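Local coordinates for hypothetical protein TTHA0179 (Thermus thermophilus, PDB 2DPW) that probably acts as a nucleotidyltransferase of the MobA-like family, with a GT-A type fold, although its substrate is not known, at residues D93-T98 with E219-V224. Residues are numbered along the deposited sequence; the frame is centred on the assembly and turned at random.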
loop_
_atom_site.group_PDB
_atom_site.type_symbol
_atom_site.label_atom_id
_atom_site.label_comp_id
_atom_site.label_asym_id
_atom_site.label_seq_id
_atom_site.Cartn_x
_atom_site.Cartn_y
_atom_site.Cartn_z
ATOM N N ASP A 93 -3.652 2.793 -7.803
ATOM C CA ASP A 93 -4.774 2.036 -8.357
ATOM C C ASP A 93 -5.890 1.687 -7.378
ATOM O O ASP A 93 -6.546 0.652 -7.508
ATOM C CB ASP A 93 -4.260 0.757 -9.006
ATOM C CG ASP A 93 -3.767 -0.241 -7.995
ATOM O OD1 ASP A 93 -3.284 0.196 -6.926
ATOM O OD2 ASP A 93 -3.855 -1.457 -8.277
ATOM N N ILE A 94 -6.088 2.538 -6.380
ATOM C CA ILE A 94 -7.156 2.334 -5.421
ATOM C C ILE A 94 -7.974 3.615 -5.493
ATOM O O ILE A 94 -7.932 4.445 -4.591
ATOM C CB ILE A 94 -6.628 2.113 -3.981
ATOM C CG1 ILE A 94 -5.408 3.008 -3.710
ATOM C CG2 ILE A 94 -6.332 0.626 -3.768
ATOM C CD1 ILE A 94 -4.961 3.036 -2.240
ATOM N N PRO A 95 -8.727 3.785 -6.592
ATOM C CA PRO A 95 -9.586 4.933 -6.887
ATOM C C PRO A 95 -10.742 5.170 -5.911
ATOM O O PRO A 95 -11.345 6.244 -5.919
ATOM C CB PRO A 95 -10.076 4.625 -8.298
ATOM C CG PRO A 95 -10.213 3.147 -8.262
ATOM C CD PRO A 95 -8.914 2.738 -7.613
ATOM N N HIS A 96 -11.054 4.176 -5.084
ATOM C CA HIS A 96 -12.130 4.314 -4.114
ATOM C C HIS A 96 -11.631 4.944 -2.823
ATOM O O HIS A 96 -12.419 5.204 -1.912
ATOM C CB HIS A 96 -12.747 2.953 -3.783
ATOM C CG HIS A 96 -13.366 2.269 -4.957
ATOM N ND1 HIS A 96 -12.743 1.243 -5.636
ATOM C CD2 HIS A 96 -14.549 2.470 -5.586
ATOM C CE1 HIS A 96 -13.512 0.844 -6.629
ATOM N NE2 HIS A 96 -14.616 1.573 -6.621
ATOM N N LEU A 97 -10.324 5.178 -2.744
ATOM C CA LEU A 97 -9.732 5.766 -1.551
ATOM C C LEU A 97 -10.417 7.080 -1.168
ATOM O O LEU A 97 -10.612 7.960 -2.006
ATOM C CB LEU A 97 -8.231 6.004 -1.752
ATOM C CG LEU A 97 -7.470 6.487 -0.500
ATOM C CD1 LEU A 97 -7.306 5.345 0.490
ATOM C CD2 LEU A 97 -6.108 7.030 -0.903
ATOM N N THR A 98 -10.766 7.200 0.112
ATOM C CA THR A 98 -11.438 8.382 0.645
ATOM C C THR A 98 -10.623 9.060 1.737
ATOM O O THR A 98 -9.770 8.439 2.364
ATOM C CB THR A 98 -12.789 8.017 1.264
ATOM O OG1 THR A 98 -12.578 7.174 2.397
ATOM C CG2 THR A 98 -13.631 7.286 0.283
ATOM N N GLU A 219 -11.709 0.589 1.104
ATOM C CA GLU A 219 -11.238 1.335 -0.067
ATOM C C GLU A 219 -9.725 1.470 0.032
ATOM O O GLU A 219 -9.057 1.902 -0.910
ATOM C CB GLU A 219 -11.881 2.727 -0.139
ATOM C CG GLU A 219 -11.789 3.542 1.131
ATOM C CD GLU A 219 -12.955 3.294 2.074
ATOM O OE1 GLU A 219 -13.232 2.121 2.406
ATOM O OE2 GLU A 219 -13.595 4.282 2.489
ATOM N N VAL A 220 -9.204 1.082 1.191
ATOM C CA VAL A 220 -7.786 1.122 1.467
ATOM C C VAL A 220 -7.055 -0.005 0.739
ATOM O O VAL A 220 -5.835 0.035 0.583
ATOM C CB VAL A 220 -7.540 0.983 2.978
ATOM C CG1 VAL A 220 -7.290 -0.466 3.353
ATOM C CG2 VAL A 220 -6.390 1.818 3.378
ATOM N N GLY A 221 -7.807 -1.002 0.287
ATOM C CA GLY A 221 -7.190 -2.131 -0.388
ATOM C C GLY A 221 -7.826 -2.634 -1.673
ATOM O O GLY A 221 -7.181 -3.344 -2.439
ATOM N N VAL A 222 -9.085 -2.283 -1.917
ATOM C CA VAL A 222 -9.756 -2.726 -3.136
ATOM C C VAL A 222 -9.262 -1.926 -4.329
ATOM O O VAL A 222 -9.711 -0.801 -4.580
ATOM C CB VAL A 222 -11.283 -2.562 -3.046
ATOM C CG1 VAL A 222 -11.926 -3.121 -4.298
ATOM C CG2 VAL A 222 -11.815 -3.270 -1.824
ATOM N N ASP A 223 -8.330 -2.514 -5.062
ATOM C CA ASP A 223 -7.765 -1.867 -6.232
ATOM C C ASP A 223 -8.519 -2.282 -7.491
ATOM O O ASP A 223 -9.472 -3.053 -7.433
ATOM C CB ASP A 223 -6.294 -2.246 -6.367
ATOM C CG ASP A 223 -6.097 -3.738 -6.524
ATOM O OD1 ASP A 223 -6.465 -4.487 -5.594
ATOM O OD2 ASP A 223 -5.581 -4.163 -7.580
ATOM N N VAL A 224 -8.080 -1.755 -8.626
ATOM C CA VAL A 224 -8.678 -2.061 -9.920
ATOM C C VAL A 224 -7.640 -2.826 -10.739
ATOM O O VAL A 224 -6.511 -2.361 -10.917
ATOM C CB VAL A 224 -9.066 -0.769 -10.667
ATOM C CG1 VAL A 224 -9.610 -1.104 -12.029
ATOM C CG2 VAL A 224 -10.088 0.015 -9.861
#
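In the loop after strand 86-91, Asp93 O accepts a hydrogen bond from Val224 N (3.1 Å) in the loop after strand 210-214. Its carboxylate nears that of Asp223 (OD2 to OD2, 3.3 Å), a repulsion eased by salt bridges of Asp93 OD2 with Lys24 and Asp223 OD1 with Arg133; Asp93 OD1 is hydrogen-bonded to Thr91 OG1. This pair recalls the metal-binding aspartates of GT-A nucleotidyltransferases, though no metal is seen here. Apolar Ile94 fills the bend of 219-224, its CG2 3.8 Å from Val222 O. It starts a type I turn; rigid Pro95 suits the second position, its CG 3.5 Å from Val224 CG2. His96 packs CB against Glu219 CB (3.8 Å), its ring meeting Tyr29 and Phe128 edge-to-face. Leu97 N closes the turn on Ile94 O; its apolar side chain packs on helix 35-44. Thr98, N-cap of helix 99-108, caps Ala101 N and donates through OG1 to Glu219 OE2 (3.1 Å). Helix 35-44 covers Ile94 and Pro95, strand 148-152 meets Ile94 and Val220, and helix 227-230 Val224.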